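PDB 3U52: phenol hydroxylase component phN from Pseudomonas stutzeri, which probably serves as the diiron-bearing oxygenase subunit of a multicomponent phenol hydroxylase, using molecular oxygen to hydroxylate phenol and related aromatics. Local coordinates for residues Gly218-Ala221 against Thr222-Gly226; Gln397-Gln400 against Val401-Ile404. All coordinates share one frame; numbering follows the deposited sequence.

Interaction 1 of 2, residues Gly218-Ala221 against Thr222-Gly226; sequences GDMA and TVTFG
Asp219 turns its carboxylate onto Thr222 at the first turn of helix 220-250. From CB the side chain runs to CG, which lies anti to the backbone N (chi1 174°), beside the carbonyl carbon, and this carries the carboxylate toward Thr222. CG then branches into the two oxygens, which do the work. OD1 takes the backbone N-H of Thr222 in a weak but nearly straight bond, OD1 to Thr222 N being 3.3 Å. OD2 accepts the hydroxyl of Thr222, though the modelled position of OD2 is doubtful. Both carboxylate oxygens have further partners, Tyr152 OH at OD1 and Tyr93 OH at OD2. With an alanine here the Thr222 N-H would probably lose its cap, and the hydroxyls of Tyr93 and Tyr152 an acceptor.

At the next residue, the carbonyl of Met220 is gripped twice by Thr224: OG1 donates to Met220 O at 2.7 Å and the backbone N at 3.0 Å, from opposite faces of the carbonyl plane. Thr224 OG1 gets there by standing beside its own backbone N (chi1 -61°). Thr222 also lines a xenon pocket with Phe100, Ala148 and Met149. The arrangement is a classic aspartate N-cap, here starting a helix that carries the iron ligands Glu233 and His236.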
loop_
_atom_site.group_PDB
_atom_site.type_symbol
_atom_site.label_atom_id
_atom_site.label_comp_id
_atom_site.label_asym_id
_atom_site.label_seq_id
_atom_site.Cartn_x
_atom_site.Cartn_y
_atom_site.Cartn_z
ATOM N N GLY A 218 -2.266 11.644 -14.703
ATOM C CA GLY A 218 -3.160 11.223 -13.619
ATOM C C GLY A 218 -3.324 9.733 -13.441
ATOM O O GLY A 218 -4.293 9.248 -12.771
ATOM N N ASP A 219 -2.377 8.982 -14.000
ATOM C CA ASP A 219 -2.503 7.517 -14.019
ATOM C C ASP A 219 -1.633 6.978 -12.875
ATOM O O ASP A 219 -0.424 6.732 -13.038
ATOM C CB ASP A 219 -2.077 6.982 -15.394
ATOM C CG ASP A 219 -2.033 5.450 -15.473
ATOM O OD1 ASP A 219 -2.554 4.748 -14.576
ATOM O OD2 ASP A 219 -1.479 4.938 -16.473
ATOM N N MET A 220 -2.256 6.845 -11.706
ATOM C CA MET A 220 -1.550 6.449 -10.502
ATOM C C MET A 220 -1.043 5.022 -10.559
ATOM O O MET A 220 0.050 4.741 -10.049
ATOM C CB MET A 220 -2.443 6.611 -9.290
ATOM C CG MET A 220 -1.764 6.209 -7.986
ATOM S SD MET A 220 -2.916 6.339 -6.570
ATOM C CE MET A 220 -3.353 8.074 -6.655
ATOM N N ALA A 221 -1.797 4.130 -11.179
ATOM C CA ALA A 221 -1.358 2.733 -11.321
ATOM C C ALA A 221 -0.043 2.575 -12.063
ATOM O O ALA A 221 0.883 1.892 -11.597
ATOM C CB ALA A 221 -2.447 1.884 -11.985
ATOM N N THR A 222 0.033 3.193 -13.239
ATOM C CA THR A 222 1.232 3.112 -14.089
ATOM C C THR A 222 2.436 3.807 -13.391
ATOM O O THR A 222 3.582 3.269 -13.339
ATOM C CB THR A 222 0.906 3.656 -15.530
ATOM O OG1 THR A 222 -0.125 2.839 -16.132
ATOM C CG2 THR A 222 2.162 3.718 -16.459
ATOM N N VAL A 223 2.197 4.977 -12.795
ATOM C CA VAL A 223 3.329 5.674 -12.231
ATOM C C VAL A 223 3.902 4.880 -11.031
ATOM O O VAL A 223 5.119 4.823 -10.843
ATOM C CB VAL A 223 3.074 7.162 -11.945
ATOM C CG1 VAL A 223 2.255 7.343 -10.695
ATOM C CG2 VAL A 223 4.413 7.864 -11.782
ATOM N N THR A 224 3.018 4.217 -10.292
ATOM C CA THR A 224 3.397 3.386 -9.146
ATOM C C THR A 224 4.177 2.167 -9.644
ATOM O O THR A 224 5.176 1.784 -9.046
ATOM C CB THR A 224 2.148 2.935 -8.355
ATOM O OG1 THR A 224 1.482 4.104 -7.858
ATOM C CG2 THR A 224 2.531 2.016 -7.162
ATOM N N PHE A 225 3.685 1.531 -10.720
ATOM C CA PHE A 225 4.479 0.486 -11.329
ATOM C C PHE A 225 5.877 1.038 -11.690
ATOM O O PHE A 225 6.886 0.423 -11.356
ATOM C CB PHE A 225 3.839 -0.152 -12.568
ATOM C CG PHE A 225 4.841 -0.968 -13.335
ATOM C CD1 PHE A 225 5.272 -2.203 -12.820
ATOM C CD2 PHE A 225 5.456 -0.464 -14.481
ATOM C CE1 PHE A 225 6.274 -2.936 -13.466
ATOM C CE2 PHE A 225 6.463 -1.196 -15.135
ATOM C CZ PHE A 225 6.873 -2.430 -14.620
ATOM N N GLY A 226 5.954 2.194 -12.363
ATOM C CA GLY A 226 7.286 2.816 -12.733
ATOM C C GLY A 226 8.226 3.109 -11.563
ATOM O O GLY A 226 9.422 2.729 -11.585
#

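Interaction 2 of 2, residues Gln397-Gln400 against Val401-Ile404; sequences QLCQ and VCQI. With ZN (zinc ion), chain I.
Cys399 and Cys402 meet at a zinc ion, each through its sulfur. Cys399 SG binds zinc at 2.4 Å and Cys402 SG at 2.3 Å, and Cys432 and Cys436 complete the four-sulfur site. The two thiolates arrive by different torsions: Cys399 SG lies anti to its backbone N (chi1 -177°), whereas Cys402 SG sits between its backbone N and carbonyl carbon (chi1 69°). This brings Cys402 SG to 3.7 Å from Cys399 CB.

A second set of bonds runs from backbone N-H groups to the sulfurs. Val401 N donates to Cys399 SG at 3.5 Å, and Cys402 N adds a weak, long bond to that sulfur. Ile404 N points weakly at Cys402 SG in turn. Such N-H groups would be expected to offset part of the thiolates' negative charge. The arrangement is that of a zinc knuckle, a CxxC turn wrapped round the metal; of the other pair, Cys432 directly follows strand 427-431 and Cys436 lies in the first turn of helix 434-442.

Between backbones, Cys399 N donates to Ile404 O at 2.9 Å and closes the base of the loop. Across the turn, Gln403 N gives a bent, weak bond to Cys399 O, which Gln403 CA also approaches with its hydrogen. Gln403 has a positive phi of 59°, which turns the chain back toward Leu398.

A water bridges the turn, donating to Gln400 O and Val401 O and accepting from Gln403 NE2 at 2.9 Å. Gln403 OE1 is hydrogen-bonded to Ser173 OG, so both ends of that amide are held.

Van der Waals contact is slighter: the Leu398 methyl CD2 lies 3.7 Å from the carbonyl oxygen Gln403 O, and the Leu398 side chain also packs on Pro453 and Val454. Val401 rests against Phe431, Ile439 and Phe440.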
loop_
_atom_site.group_PDB
_atom_site.type_symbol
_atom_site.label_atom_id
_atom_site.label_comp_id
_atom_site.label_asym_id
_atom_site.label_seq_id
_atom_site.Cartn_x
_atom_site.Cartn_y
_atom_site.Cartn_z
ATOM N N GLN A 397 3.355 -1.808 -48.238
ATOM C CA GLN A 397 4.634 -2.495 -48.240
ATOM C C GLN A 397 5.232 -2.424 -46.831
ATOM O O GLN A 397 5.196 -1.360 -46.193
ATOM C CB GLN A 397 5.568 -1.778 -49.217
ATOM C CG GLN A 397 6.942 -2.464 -49.388
ATOM C CD GLN A 397 7.800 -1.680 -50.353
ATOM O OE1 GLN A 397 8.313 -0.615 -50.023
ATOM N NE2 GLN A 397 7.944 -2.193 -51.549
ATOM N N LEU A 398 5.759 -3.552 -46.347
ATOM C CA LEU A 398 6.437 -3.648 -45.071
ATOM C C LEU A 398 7.928 -3.879 -45.313
ATOM O O LEU A 398 8.302 -4.542 -46.314
ATOM C CB LEU A 398 5.876 -4.849 -44.271
ATOM C CG LEU A 398 4.388 -4.831 -43.893
ATOM C CD1 LEU A 398 4.118 -6.012 -42.952
ATOM C CD2 LEU A 398 4.028 -3.500 -43.230
ATOM N N CYS A 399 8.777 -3.366 -44.405
ATOM C CA CYS A 399 10.208 -3.662 -44.452
ATOM C C CYS A 399 10.463 -5.127 -44.119
ATOM O O CYS A 399 9.943 -5.629 -43.136
ATOM C CB CYS A 399 10.957 -2.815 -43.421
ATOM S SG CYS A 399 12.753 -2.998 -43.395
ATOM N N GLN A 400 11.344 -5.781 -44.897
ATOM C CA GLN A 400 11.667 -7.185 -44.684
ATOM C C GLN A 400 12.322 -7.429 -43.274
ATOM O O GLN A 400 12.291 -8.553 -42.742
ATOM C CB GLN A 400 12.630 -7.673 -45.791
ATOM C CG GLN A 400 12.898 -9.247 -45.778
ATOM C CD GLN A 400 11.627 -10.038 -46.031
ATOM O OE1 GLN A 400 11.369 -11.118 -45.434
ATOM N NE2 GLN A 400 10.863 -9.561 -46.945
ATOM N N VAL A 401 12.891 -6.388 -42.675
ATOM C CA VAL A 401 13.684 -6.576 -41.423
ATOM C C VAL A 401 12.868 -6.068 -40.224
ATOM O O VAL A 401 12.506 -6.854 -39.352
ATOM C CB VAL A 401 15.105 -5.938 -41.493
ATOM C CG1 VAL A 401 15.795 -5.928 -40.118
ATOM C CG2 VAL A 401 16.005 -6.659 -42.562
ATOM N N CYS A 402 12.505 -4.792 -40.211
ATOM C CA CYS A 402 11.913 -4.209 -38.985
ATOM C C CYS A 402 10.424 -4.384 -39.017
ATOM O O CYS A 402 9.776 -4.292 -37.960
ATOM C CB CYS A 402 12.334 -2.717 -38.791
ATOM S SG CYS A 402 11.627 -1.556 -39.993
ATOM N N GLN A 403 9.903 -4.743 -40.213
ATOM C CA GLN A 403 8.466 -4.903 -40.526
ATOM C C GLN A 403 7.544 -3.723 -40.348
ATOM O O GLN A 403 6.355 -3.903 -40.423
ATOM C CB GLN A 403 7.847 -6.151 -39.869
ATOM C CG GLN A 403 8.831 -7.365 -40.043
ATOM C CD GLN A 403 8.306 -8.637 -39.469
ATOM O OE1 GLN A 403 7.122 -8.730 -39.137
ATOM N NE2 GLN A 403 9.175 -9.633 -39.338
ATOM N N ILE A 404 8.070 -2.527 -40.196
ATOM C CA ILE A 404 7.236 -1.327 -40.188
ATOM C C ILE A 404 6.879 -1.076 -41.695
ATOM O O ILE A 404 7.702 -1.348 -42.564
ATOM C CB ILE A 404 8.024 -0.133 -39.585
ATOM C CG1 ILE A 404 8.455 -0.463 -38.151
ATOM C CG2 ILE A 404 7.146 1.189 -39.565
ATOM C CD1 ILE A 404 9.268 0.620 -37.419
HETATM ZN ZN ZN I . 13.194 -1.473 -41.627
HETATM O O HOH W 1 11.956 -9.365 -40.125
#

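Going from the N terminus, the chain reaches interaction 1 first, where residues 218-226 turn out of the connection after helix 187-216 and into helix 220-250. That turn packs against helices 58-81, 94-103 and 125-155, within the helical part of the fold that holds the diiron site. After several more helices, the chain enters the loop between helix 369-385 and strand 409-410, and there interaction 2 closes its short turn, joined through zinc to the region around strand 427-431 and helix 434-442. The two are in series, neither nested nor crossed. The centres of interactions 1 and 2 lie about 33 Å apart, on opposite sides of the chain's centre, and the two do not touch.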